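Side-chain contacts in diol-dehydratase (Roseburia inulinivorans, PDB 5I2A), which is a B12-independent glycyl radical enzyme that dehydrates diols such as 1,2-propanediol: residues T145-K150 and M500-E505; A454-C459 and Y672-P677; P461-F466 and A704-T709; I478-V483 and M493-K498; L587-N590 and G594-A597. All blocks are in the same frame, centred on the assembly; numbering follows the deposited sequence.

Contact 1: T145-K150 and M500-E505; sequences TLRAMK and MLYNIE
R147 and Y502 meet because both side chains leave their helices with CG trans to the backbone N (chi1 -179° in Y502), after which the arginine bends at its third torsion (64°) and carries its guanidinium toward the phenol. The evidence for the approach is a single short pair, NH2 of R147 lying 3.2 Å from OH of Y502. The hydroxyl lies at the edge of the guanidinium, in its plane, and the nitrogen reaches the ring at its oxygen-bearing edge. With the two flat groups 44° apart and the side chains crossing at about a right angle, this is an edge approach and not a stack.

Deeper in the interface the backbones come closest at A148 and N503, whose CA atoms are 7.0 Å apart. There CB of A148 faces OD1 of N503 at 3.8 Å. The amide is oriented by its other end: ND2 of N503 is hydrogen-bonded to the O of Q499, one turn earlier in the helix, and to OG of S477, and it also lies at the edge of the Y502 ring, in the ring plane. Only 104 Å² is buried in total, so the two helices touch lightly here.

Further along, OG1 of T145 bonds to OD1 of N509, tying helix 143-150 again to helix 489-521. F154 of strand 154-155 packs on T145 and A148, I504 rests on Y674 of helix 661-678, and E505 reaches the backbone N of G196 of the second subunit.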
# COMPACT_ATOMS: atom_id res chain seq x y z
N THR A 145 7.51 -5.13 21.71
CA THR A 145 6.57 -6.17 21.33
C THR A 145 7.26 -7.52 21.12
O THR A 145 6.77 -8.55 21.59
CB THR A 145 5.81 -5.77 20.05
OG1 THR A 145 5.15 -4.52 20.28
CG2 THR A 145 4.80 -6.83 19.67
N LEU A 146 8.38 -7.50 20.41
CA LEU A 146 9.14 -8.73 20.20
C LEU A 146 9.60 -9.30 21.54
O LEU A 146 9.60 -10.51 21.73
CB LEU A 146 10.33 -8.49 19.26
CG LEU A 146 9.98 -8.03 17.84
CD1 LEU A 146 11.23 -7.68 17.02
CD2 LEU A 146 9.16 -9.10 17.13
N ARG A 147 9.98 -8.42 22.46
CA ARG A 147 10.44 -8.84 23.78
C ARG A 147 9.30 -9.51 24.55
O ARG A 147 9.49 -10.56 25.16
CB ARG A 147 10.99 -7.65 24.59
CG ARG A 147 11.52 -8.04 25.96
CD ARG A 147 12.10 -6.85 26.71
NE ARG A 147 11.07 -5.87 27.00
CZ ARG A 147 11.29 -4.63 27.43
NH1 ARG A 147 12.53 -4.20 27.65
NH2 ARG A 147 10.27 -3.81 27.64
N ALA A 148 8.12 -8.91 24.50
CA ALA A 148 6.96 -9.47 25.20
C ALA A 148 6.65 -10.88 24.69
O ALA A 148 6.30 -11.78 25.47
CB ALA A 148 5.75 -8.55 25.03
N MET A 149 6.80 -11.09 23.39
CA MET A 149 6.49 -12.39 22.81
C MET A 149 7.55 -13.40 23.18
O MET A 149 7.25 -14.56 23.44
CB MET A 149 6.35 -12.28 21.29
CG MET A 149 5.10 -11.48 20.87
SD MET A 149 5.01 -11.24 19.09
CE MET A 149 6.29 -10.09 18.81
N LYS A 150 8.80 -12.95 23.23
CA LYS A 150 9.93 -13.81 23.59
C LYS A 150 9.75 -14.33 25.02
O LYS A 150 10.11 -15.45 25.33
CB LYS A 150 11.25 -13.04 23.43
CG LYS A 150 12.51 -13.81 23.80
CD LYS A 150 13.76 -12.97 23.50
CE LYS A 150 14.73 -12.93 24.67
NZ LYS A 150 15.15 -14.30 25.12
N MET A 500 -0.67 -5.59 33.27
CA MET A 500 -1.64 -6.03 32.29
C MET A 500 -1.74 -5.01 31.16
O MET A 500 -1.63 -5.37 30.00
CB MET A 500 -3.01 -6.25 32.93
CG MET A 500 -3.05 -7.51 33.80
SD MET A 500 -3.17 -9.02 32.81
CE MET A 500 -4.90 -8.96 32.35
N LEU A 501 -1.93 -3.74 31.52
CA LEU A 501 -2.13 -2.68 30.54
C LEU A 501 -0.94 -2.55 29.60
O LEU A 501 -1.10 -2.46 28.39
CB LEU A 501 -2.41 -1.34 31.23
CG LEU A 501 -2.79 -0.17 30.32
CD1 LEU A 501 -3.99 -0.50 29.45
CD2 LEU A 501 -3.04 1.09 31.14
N TYR A 502 0.27 -2.56 30.16
CA TYR A 502 1.48 -2.47 29.35
C TYR A 502 1.55 -3.58 28.29
O TYR A 502 1.79 -3.31 27.11
CB TYR A 502 2.72 -2.53 30.23
CG TYR A 502 4.02 -2.42 29.46
CD1 TYR A 502 4.44 -1.20 28.95
CD2 TYR A 502 4.82 -3.54 29.24
CE1 TYR A 502 5.63 -1.10 28.26
CE2 TYR A 502 6.01 -3.44 28.55
CZ TYR A 502 6.41 -2.22 28.06
OH TYR A 502 7.60 -2.11 27.37
N ASN A 503 1.32 -4.81 28.73
CA ASN A 503 1.46 -5.94 27.82
C ASN A 503 0.27 -6.10 26.87
O ASN A 503 0.44 -6.59 25.76
CB ASN A 503 1.70 -7.21 28.63
CG ASN A 503 3.13 -7.29 29.10
OD1 ASN A 503 4.02 -7.55 28.29
ND2 ASN A 503 3.36 -7.00 30.38
N ILE A 504 -0.90 -5.66 27.28
CA ILE A 504 -2.04 -5.64 26.37
C ILE A 504 -1.76 -4.71 25.19
O ILE A 504 -2.04 -5.05 24.04
CB ILE A 504 -3.32 -5.18 27.09
CG1 ILE A 504 -3.84 -6.31 27.98
CG2 ILE A 504 -4.40 -4.79 26.07
CD1 ILE A 504 -4.89 -5.83 28.99
N GLU A 505 -1.18 -3.55 25.46
CA GLU A 505 -0.92 -2.60 24.39
C GLU A 505 0.12 -3.13 23.40
O GLU A 505 0.04 -2.87 22.19
CB GLU A 505 -0.48 -1.24 24.96
CG GLU A 505 -0.25 -0.21 23.87
CD GLU A 505 -0.20 1.23 24.38
OE1 GLU A 505 -0.12 1.44 25.61
OE2 GLU A 505 -0.25 2.16 23.54

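Contact 2: A454-C459 and Y672-P677; sequences AFFNMC and YFYTRP
F456 and Y674 form the heart of this buried contact: CD1 of F456 lies 3.7 Å from CE1 of Y674, and the ring centroids are 5.3 Å apart. With the planes at 41° the pair is oblique. Y674 sends its ring toward F456 with CG anti to the backbone N (chi1 -179°), which also brings its phenol OH 3.8 Å from CB of F456. M458 adds a Met-aromatic contact, its SD 4.9 Å from the Y674 ring centroid and 31° off the ring normal, while its CE reaches CB of Y674 at 4.1 Å.

These groups join helix 661-678, kinked where N of Y674 and N of P677 make no bond to the turn before, to strand 454-457, which runs parallel to strand 548-556 and antiparallel to 154-155 in a mixed sheet. The phenol OH of Y674 is hydrogen-bonded to O of P553 on that parallel neighbour. A leucine in place of Y674 would probably leave the P553 carbonyl without this partner and open a gap beside F456 and the sulfur of M458.

Behind the first shell, M507 touches F456, and I558 and V561 of helix 558-574 touch M458. Where the strand gives way to helix 459-467, OD1 of N457 caps N of C459 at 2.8 Å.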
# COMPACT_ATOMS: atom_id res chain seq x y z
N ALA A 454 -5.06 -13.39 18.79
CA ALA A 454 -3.94 -13.69 19.69
C ALA A 454 -4.41 -14.41 20.93
O ALA A 454 -5.59 -14.39 21.30
CB ALA A 454 -3.16 -12.40 20.10
N PHE A 455 -3.44 -15.06 21.58
CA PHE A 455 -3.63 -15.67 22.88
C PHE A 455 -2.83 -14.87 23.90
O PHE A 455 -1.61 -14.71 23.75
CB PHE A 455 -3.16 -17.13 22.86
CG PHE A 455 -3.92 -18.03 21.91
CD1 PHE A 455 -5.26 -17.85 21.66
CD2 PHE A 455 -3.27 -19.11 21.30
CE1 PHE A 455 -5.97 -18.70 20.82
CE2 PHE A 455 -3.96 -19.97 20.44
CZ PHE A 455 -5.31 -19.76 20.20
N PHE A 456 -3.50 -14.37 24.93
CA PHE A 456 -2.85 -13.56 25.96
C PHE A 456 -2.90 -14.27 27.30
O PHE A 456 -3.98 -14.61 27.79
CB PHE A 456 -3.53 -12.18 26.07
CG PHE A 456 -2.86 -11.23 27.03
CD1 PHE A 456 -3.13 -11.27 28.40
CD2 PHE A 456 -1.99 -10.25 26.56
CE1 PHE A 456 -2.53 -10.36 29.28
CE2 PHE A 456 -1.38 -9.34 27.44
CZ PHE A 456 -1.65 -9.40 28.79
N ASN A 457 -1.73 -14.46 27.91
CA ASN A 457 -1.63 -15.16 29.19
C ASN A 457 -1.75 -14.17 30.35
O ASN A 457 -0.80 -13.46 30.66
CB ASN A 457 -0.30 -15.93 29.27
CG ASN A 457 -0.22 -16.85 30.48
OD1 ASN A 457 -0.89 -16.64 31.49
ND2 ASN A 457 0.61 -17.89 30.38
N MET A 458 -2.92 -14.13 31.00
CA MET A 458 -3.14 -13.17 32.07
C MET A 458 -2.32 -13.51 33.32
O MET A 458 -2.18 -12.66 34.20
CB MET A 458 -4.64 -13.08 32.44
CG MET A 458 -5.56 -12.71 31.26
SD MET A 458 -7.32 -12.81 31.67
CE MET A 458 -7.36 -11.78 33.12
N CYS A 459 -1.77 -14.72 33.40
CA CYS A 459 -0.90 -15.06 34.52
C CYS A 459 0.52 -14.48 34.41
O CYS A 459 1.21 -14.33 35.42
CB CYS A 459 -0.80 -16.59 34.67
SG CYS A 459 -2.32 -17.38 35.15
N TYR A 672 -11.89 -7.50 34.19
CA TYR A 672 -11.96 -6.13 33.70
C TYR A 672 -10.59 -5.54 33.38
O TYR A 672 -10.48 -4.71 32.50
CB TYR A 672 -12.66 -5.23 34.71
CG TYR A 672 -14.17 -5.16 34.57
CD1 TYR A 672 -14.78 -5.07 33.33
CD2 TYR A 672 -14.98 -5.17 35.70
CE1 TYR A 672 -16.16 -4.99 33.22
CE2 TYR A 672 -16.36 -5.10 35.60
CZ TYR A 672 -16.95 -5.01 34.37
OH TYR A 672 -18.31 -4.94 34.29
N PHE A 673 -9.54 -5.97 34.08
CA PHE A 673 -8.18 -5.51 33.78
C PHE A 673 -7.74 -5.92 32.37
O PHE A 673 -6.77 -5.38 31.81
CB PHE A 673 -7.17 -6.05 34.81
CG PHE A 673 -7.23 -5.37 36.15
CD1 PHE A 673 -8.10 -4.30 36.37
CD2 PHE A 673 -6.42 -5.78 37.19
CE1 PHE A 673 -8.15 -3.66 37.60
CE2 PHE A 673 -6.47 -5.14 38.43
CZ PHE A 673 -7.34 -4.09 38.63
N TYR A 674 -8.46 -6.90 31.81
CA TYR A 674 -8.19 -7.34 30.44
C TYR A 674 -9.24 -6.79 29.47
O TYR A 674 -8.89 -6.25 28.43
CB TYR A 674 -8.16 -8.87 30.36
CG TYR A 674 -7.86 -9.41 28.98
CD1 TYR A 674 -6.57 -9.38 28.47
CD2 TYR A 674 -8.86 -9.96 28.19
CE1 TYR A 674 -6.29 -9.88 27.20
CE2 TYR A 674 -8.59 -10.47 26.92
CZ TYR A 674 -7.31 -10.42 26.44
OH TYR A 674 -7.03 -10.91 25.18
N THR A 675 -10.52 -6.90 29.83
CA THR A 675 -11.59 -6.58 28.89
C THR A 675 -11.85 -5.08 28.72
O THR A 675 -12.25 -4.65 27.65
CB THR A 675 -12.91 -7.26 29.29
OG1 THR A 675 -13.29 -6.83 30.60
CG2 THR A 675 -12.76 -8.79 29.27
N ARG A 676 -11.64 -4.28 29.76
CA ARG A 676 -11.92 -2.86 29.64
C ARG A 676 -10.87 -2.11 28.83
O ARG A 676 -11.23 -1.32 27.96
CB ARG A 676 -12.09 -2.22 31.01
CG ARG A 676 -13.47 -1.64 31.18
CD ARG A 676 -13.70 -1.10 32.56
NE ARG A 676 -15.07 -1.36 32.97
CZ ARG A 676 -15.43 -1.63 34.22
NH1 ARG A 676 -14.51 -1.67 35.17
NH2 ARG A 676 -16.70 -1.84 34.50
N PRO A 677 -9.57 -2.34 29.09
CA PRO A 677 -8.61 -1.65 28.23
C PRO A 677 -8.76 -2.03 26.76
O PRO A 677 -8.67 -1.15 25.89
CB PRO A 677 -7.25 -2.12 28.78
CG PRO A 677 -7.52 -2.44 30.21
CD PRO A 677 -8.90 -3.06 30.20

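Contact 3: P461-F466 and A704-T709; sequences PLEMVF and AQTGAT
The backbones of E463 and G707 approach to 7.6 Å between CA atoms, G707 taking a polyproline-II-like conformation as its chain passes beside the helix. A glutamate side chain of helix 459-467 here accepts from a backbone N-H of the loop that follows helix 699-703.

The main anchor of the carboxylate is R460, whose NH2 forms a salt bridge with OE1 of E463, so the group is likely to stay charged. The bond to the loop is weaker and shared between both oxygens. N of G707 lies 2.9 Å from OE2 of E463 and 3.3 Å from OE1, and both bonds are weak; the first has an N-H...O angle of only 123°. OE2 also comes within 3.2 Å of CA of G707, a spacing that a side chain on that carbon would crowd. On the other oxygen, CG2 of T706 rests 3.6 Å from OE1 of E463, the methyl lying anti to its own backbone N (chi1 -53° for OG1).

R713 holds the same part of the loop, bonding to O of T706 and O of G707. A water finishes the link, donating to OE2 of E463 and to O of A708, 2.7 Å from each.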
# COMPACT_ATOMS: atom_id res chain seq x y z
N PRO A 461 1.60 -11.37 33.42
CA PRO A 461 1.67 -10.10 34.14
C PRO A 461 1.61 -10.25 35.66
O PRO A 461 2.20 -9.43 36.36
CB PRO A 461 0.44 -9.33 33.62
CG PRO A 461 0.28 -9.83 32.23
CD PRO A 461 0.54 -11.33 32.39
N LEU A 462 0.92 -11.28 36.15
CA LEU A 462 0.88 -11.54 37.59
C LEU A 462 2.27 -11.96 38.09
O LEU A 462 2.75 -11.46 39.11
CB LEU A 462 -0.15 -12.63 37.93
CG LEU A 462 -0.22 -13.02 39.41
CD1 LEU A 462 -0.67 -11.85 40.27
CD2 LEU A 462 -1.15 -14.21 39.60
N GLU A 463 2.91 -12.87 37.38
CA GLU A 463 4.28 -13.25 37.71
C GLU A 463 5.22 -12.04 37.69
O GLU A 463 6.13 -11.96 38.51
CB GLU A 463 4.80 -14.31 36.74
CG GLU A 463 4.15 -15.67 36.93
CD GLU A 463 4.85 -16.74 36.12
OE1 GLU A 463 4.60 -16.85 34.90
OE2 GLU A 463 5.67 -17.47 36.70
N MET A 464 4.98 -11.10 36.78
CA MET A 464 5.82 -9.90 36.71
C MET A 464 5.64 -9.00 37.94
O MET A 464 6.55 -8.26 38.30
CB MET A 464 5.54 -9.11 35.43
CG MET A 464 6.06 -9.76 34.15
SD MET A 464 7.81 -10.23 34.16
CE MET A 464 7.73 -11.97 34.58
N VAL A 465 4.49 -9.05 38.59
CA VAL A 465 4.34 -8.25 39.80
C VAL A 465 5.31 -8.77 40.87
O VAL A 465 5.95 -7.98 41.55
CB VAL A 465 2.90 -8.26 40.34
CG1 VAL A 465 2.81 -7.43 41.63
CG2 VAL A 465 1.95 -7.69 39.30
N PHE A 466 5.43 -10.09 40.99
CA PHE A 466 6.32 -10.71 41.96
C PHE A 466 7.78 -10.41 41.64
O PHE A 466 8.59 -10.16 42.53
CB PHE A 466 6.11 -12.23 42.03
CG PHE A 466 4.90 -12.63 42.84
CD1 PHE A 466 4.97 -12.71 44.23
CD2 PHE A 466 3.69 -12.91 42.23
CE1 PHE A 466 3.86 -13.07 44.99
CE2 PHE A 466 2.58 -13.26 42.97
CZ PHE A 466 2.66 -13.34 44.36
N ALA A 704 2.39 -24.19 30.31
CA ALA A 704 3.76 -24.69 30.29
C ALA A 704 4.78 -23.55 30.31
O ALA A 704 5.94 -23.77 30.59
CB ALA A 704 3.98 -25.59 29.07
N GLN A 705 4.33 -22.33 30.04
CA GLN A 705 5.21 -21.16 29.99
C GLN A 705 5.08 -20.34 31.26
O GLN A 705 5.63 -19.25 31.38
CB GLN A 705 4.90 -20.30 28.76
CG GLN A 705 5.25 -21.00 27.46
CD GLN A 705 4.62 -20.33 26.25
OE1 GLN A 705 3.66 -19.57 26.37
NE2 GLN A 705 5.16 -20.61 25.09
N THR A 706 4.32 -20.87 32.19
CA THR A 706 3.92 -20.14 33.37
C THR A 706 4.46 -20.82 34.60
O THR A 706 4.22 -22.02 34.79
CB THR A 706 2.39 -20.05 33.46
OG1 THR A 706 1.88 -19.52 32.23
CG2 THR A 706 1.94 -19.19 34.63
N GLY A 707 5.18 -20.08 35.44
CA GLY A 707 5.61 -20.63 36.72
C GLY A 707 4.45 -20.95 37.66
O GLY A 707 3.27 -20.74 37.33
N ALA A 708 4.78 -21.46 38.84
CA ALA A 708 3.76 -21.72 39.85
C ALA A 708 3.02 -20.45 40.23
O ALA A 708 3.61 -19.37 40.26
CB ALA A 708 4.40 -22.34 41.08
N THR A 709 1.73 -20.57 40.54
CA THR A 709 0.94 -19.39 40.89
C THR A 709 0.31 -19.53 42.29
O THR A 709 0.16 -20.64 42.79
CB THR A 709 -0.14 -19.13 39.82
OG1 THR A 709 -0.78 -20.36 39.47
CG2 THR A 709 0.52 -18.54 38.58
O HOH W 1 5.78 -18.10 39.37

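Contact 4: I478-V483 and M493-K498; sequences IQTGNV and MEAYRK
The carboxylate of E494 is gripped by two nitrogens of R497, and K498, which meets I478 and T480 across the contact, adds a weaker charge to it. R497 holds it side-on: NH2 lies 2.8 Å from OE2 of E494 and NE 3.1 Å from OE1, the latter almost straight at 174°. NZ of K498 stands 4.0 Å from the same OE2, a long salt bridge.

No hydrogen bond crosses the contact; methyls pack on backbone carbonyl oxygens and on CB atoms. CD1 of I478 comes 3.5 Å from O of K498, carried there by a CG1 set between backbone N and carbonyl carbon (chi1 52°), the crowded position. In one of its two conformers, and for that copy alone, T480 places CG2 3.7 Å from O of A495 and 4.1 Å from CB of K498, with its CB 3.9 Å from CB of A495. The loop between strand 474-475 and helix 489-521 thus folds back along the helix it leads into.

NE2 of Q499 bonds to both O of I478 and OG1 of T480, pinning the loop to the residue that follows K498. On the helix's other side, Y496 packs on V465. The chemistry implies a division of labour: the aliphatic root of K498, the methyl of A495 and the backbone carbonyls serve the loop, while the charges bind within the helix.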
# COMPACT_ATOMS: atom_id res chain seq x y z
N ILE A 478 7.60 -3.80 32.35
CA ILE A 478 7.81 -2.61 33.18
C ILE A 478 8.10 -2.98 34.63
O ILE A 478 7.73 -4.06 35.09
CB ILE A 478 6.59 -1.67 33.15
CG1 ILE A 478 5.31 -2.43 33.50
CG2 ILE A 478 6.45 -1.02 31.80
CD1 ILE A 478 4.09 -1.55 33.65
N GLN A 479 8.79 -2.08 35.33
CA GLN A 479 9.09 -2.24 36.75
C GLN A 479 8.01 -1.58 37.59
O GLN A 479 7.95 -0.36 37.69
CB GLN A 479 10.46 -1.64 37.11
CG GLN A 479 11.65 -2.53 36.79
CD GLN A 479 11.66 -2.96 35.34
OE1 GLN A 479 11.90 -2.14 34.45
NE2 GLN A 479 11.36 -4.23 35.09
N THR A 480 7.14 -2.37 38.20
CA THR A 480 6.05 -1.85 39.01
C THR A 480 6.41 -1.78 40.49
O THR A 480 5.59 -1.40 41.32
CB THR A 480 4.79 -2.73 38.85
OG1 THR A 480 5.17 -4.10 38.79
CG2 THR A 480 4.03 -2.35 37.58
N GLY A 481 7.63 -2.18 40.84
CA GLY A 481 8.08 -2.09 42.22
C GLY A 481 8.42 -3.41 42.86
O GLY A 481 7.90 -4.46 42.49
N ASN A 482 9.33 -3.37 43.83
CA ASN A 482 9.65 -4.55 44.62
C ASN A 482 8.38 -5.05 45.31
O ASN A 482 7.73 -4.31 46.04
CB ASN A 482 10.73 -4.25 45.65
CG ASN A 482 11.27 -5.50 46.31
OD1 ASN A 482 10.53 -6.27 46.92
ND2 ASN A 482 12.57 -5.72 46.17
N VAL A 483 8.02 -6.31 45.07
CA VAL A 483 6.73 -6.83 45.52
C VAL A 483 6.61 -6.82 47.05
O VAL A 483 5.51 -6.72 47.60
CB VAL A 483 6.48 -8.26 44.98
CG1 VAL A 483 7.43 -9.26 45.62
CG2 VAL A 483 5.03 -8.66 45.19
N MET A 493 -2.70 -5.01 43.58
CA MET A 493 -3.69 -5.03 42.50
C MET A 493 -3.38 -4.00 41.43
O MET A 493 -3.49 -4.29 40.24
CB MET A 493 -5.11 -4.77 43.03
CG MET A 493 -5.91 -6.01 43.31
SD MET A 493 -6.27 -6.98 41.84
CE MET A 493 -8.03 -6.76 41.65
N GLU A 494 -3.01 -2.81 41.88
CA GLU A 494 -2.66 -1.72 40.99
C GLU A 494 -1.42 -2.06 40.17
O GLU A 494 -1.36 -1.78 38.97
CB GLU A 494 -2.46 -0.43 41.79
CG GLU A 494 -1.99 0.76 40.97
CD GLU A 494 -2.97 1.17 39.87
OE1 GLU A 494 -4.15 0.77 39.91
OE2 GLU A 494 -2.55 1.89 38.95
N ALA A 495 -0.43 -2.68 40.80
CA ALA A 495 0.74 -3.15 40.07
C ALA A 495 0.34 -4.17 38.98
O ALA A 495 0.84 -4.11 37.86
CB ALA A 495 1.76 -3.75 41.03
N TYR A 496 -0.56 -5.08 39.33
CA TYR A 496 -1.04 -6.07 38.37
C TYR A 496 -1.79 -5.39 37.22
O TYR A 496 -1.59 -5.74 36.06
CB TYR A 496 -1.95 -7.10 39.04
CG TYR A 496 -2.52 -8.12 38.08
CD1 TYR A 496 -1.69 -8.91 37.29
CD2 TYR A 496 -3.88 -8.30 37.97
CE1 TYR A 496 -2.22 -9.85 36.41
CE2 TYR A 496 -4.42 -9.23 37.09
CZ TYR A 496 -3.59 -10.00 36.32
OH TYR A 496 -4.14 -10.90 35.45
N ARG A 497 -2.63 -4.41 37.55
CA ARG A 497 -3.38 -3.68 36.51
C ARG A 497 -2.41 -3.07 35.49
O ARG A 497 -2.64 -3.14 34.28
CB ARG A 497 -4.27 -2.59 37.12
CG ARG A 497 -5.25 -1.96 36.13
CD ARG A 497 -5.94 -0.72 36.70
NE ARG A 497 -4.98 0.35 36.96
CZ ARG A 497 -4.53 1.20 36.04
NH1 ARG A 497 -4.95 1.10 34.78
NH2 ARG A 497 -3.67 2.14 36.37
N LYS A 498 -1.31 -2.51 35.99
CA LYS A 498 -0.35 -1.85 35.11
C LYS A 498 0.46 -2.84 34.27
O LYS A 498 0.74 -2.58 33.11
CB LYS A 498 0.61 -0.96 35.91
CG LYS A 498 -0.01 0.30 36.54
CD LYS A 498 0.99 0.92 37.51
CE LYS A 498 0.45 2.12 38.26
NZ LYS A 498 1.33 2.51 39.40

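Contact 5: L587-N590 and G594-A597; sequences LEMN and GLDA
ND2 of N590 donates in the plane of its amide to O of G594 at 3.0 Å; the N-H...O angle is 165°, and the acceptor sits just 8° out of that plane. The donor lies in the carbonyl plane too, so the bond is nearly straight and in plane at both ends, although the two planes are turned steeply against each other. At the opposite end of the amide, OD1 of N590 accepts from N of A715, and A708 and L714 touch the side chain. Both polar atoms of the amide thus have partners, which fixes its rotation.

N590 owes this position to the end of helix 580-588. Its positive phi (52°) makes it the C-prime residue of a Schellman motif, in which N of N590 bonds to O of L587 at 3.1 Å and N of Y591 reaches one residue farther back into the helix. Were N590 exchanged for an alanine, the carbonyl of G594 and the N-H of A715 would probably both lose their mates.

A water adds a second link, donating to O of M589 at 2.8 Å and accepting from N of G594. L595 brings its methyls onto the chain: CD2 lies 4.0 Å from O of E588, and CD1 is 4.2 Å from CE of M589, whose chain bends at its second and third torsions. D596 next caps helix 597-613, OD1 bonding to N of T599, with OD2 on ND1 of H716.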
# COMPACT_ATOMS: atom_id res chain seq x y z
N LEU A 587 6.83 -19.84 45.39
CA LEU A 587 6.49 -19.92 43.98
C LEU A 587 7.71 -20.26 43.13
O LEU A 587 7.66 -21.14 42.27
CB LEU A 587 5.84 -18.61 43.50
CG LEU A 587 4.48 -18.28 44.14
CD1 LEU A 587 4.02 -16.89 43.74
CD2 LEU A 587 3.41 -19.31 43.78
N GLU A 588 8.82 -19.58 43.39
CA GLU A 588 10.05 -19.84 42.67
C GLU A 588 10.47 -21.30 42.79
O GLU A 588 10.96 -21.88 41.83
CB GLU A 588 11.18 -18.93 43.17
CG GLU A 588 11.00 -17.46 42.82
CD GLU A 588 12.02 -16.57 43.52
OE1 GLU A 588 12.70 -17.05 44.44
OE2 GLU A 588 12.13 -15.38 43.13
N MET A 589 10.25 -21.88 43.96
CA MET A 589 10.65 -23.26 44.25
C MET A 589 9.53 -24.29 44.04
O MET A 589 9.61 -25.43 44.53
CB MET A 589 11.17 -23.35 45.69
CG MET A 589 12.41 -22.53 45.97
SD MET A 589 13.77 -23.09 44.94
CE MET A 589 13.75 -24.84 45.24
N ASN A 590 8.48 -23.90 43.32
CA ASN A 590 7.37 -24.80 43.01
C ASN A 590 6.80 -25.47 44.27
O ASN A 590 6.49 -26.66 44.27
CB ASN A 590 7.80 -25.87 42.01
CG ASN A 590 6.63 -26.56 41.34
OD1 ASN A 590 5.55 -25.99 41.22
ND2 ASN A 590 6.84 -27.80 40.89
N GLY A 594 9.63 -29.85 43.56
CA GLY A 594 10.61 -30.24 42.56
C GLY A 594 10.68 -29.28 41.38
O GLY A 594 9.68 -28.70 40.98
N LEU A 595 11.88 -29.12 40.83
CA LEU A 595 12.06 -28.25 39.68
C LEU A 595 12.21 -29.12 38.45
O LEU A 595 12.74 -30.22 38.54
CB LEU A 595 13.28 -27.35 39.87
CG LEU A 595 13.32 -26.56 41.17
CD1 LEU A 595 14.61 -25.75 41.26
CD2 LEU A 595 12.11 -25.64 41.33
N ASP A 596 11.72 -28.65 37.31
CA ASP A 596 11.60 -29.50 36.14
C ASP A 596 12.57 -29.12 35.02
O ASP A 596 13.40 -28.24 35.19
CB ASP A 596 10.15 -29.49 35.61
CG ASP A 596 9.68 -28.09 35.18
OD1 ASP A 596 10.50 -27.15 35.12
OD2 ASP A 596 8.48 -27.93 34.90
N ALA A 597 12.41 -29.77 33.87
CA ALA A 597 13.28 -29.54 32.72
C ALA A 597 13.20 -28.10 32.24
O ALA A 597 14.22 -27.51 31.83
CB ALA A 597 12.91 -30.49 31.60
O HOH W 2 10.98 -27.89 44.58

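The contacts grade from core to surface. Contact 2 is wholly buried and apolar, its aromatic and sulfur groups meeting about 17 Å from the chain's centre; contacts 1, 3 and 4 are partly buried, and contact 5 lies at the surface. Helix 489-521 serves contacts 1 and 4, which touch through Y502 and I478, whereas strand 454-457 runs on into helix 459-467 to join contacts 2 and 3, with ND2 of N457 probably bonded to OG1 of T706. Contact 1 is a small helix-helix touch with one undecided polar pair beside A148 and N503. Contacts 3 and 5 each have side-chain-to-backbone bonds and a water; contact 4 keeps its charges within one helix.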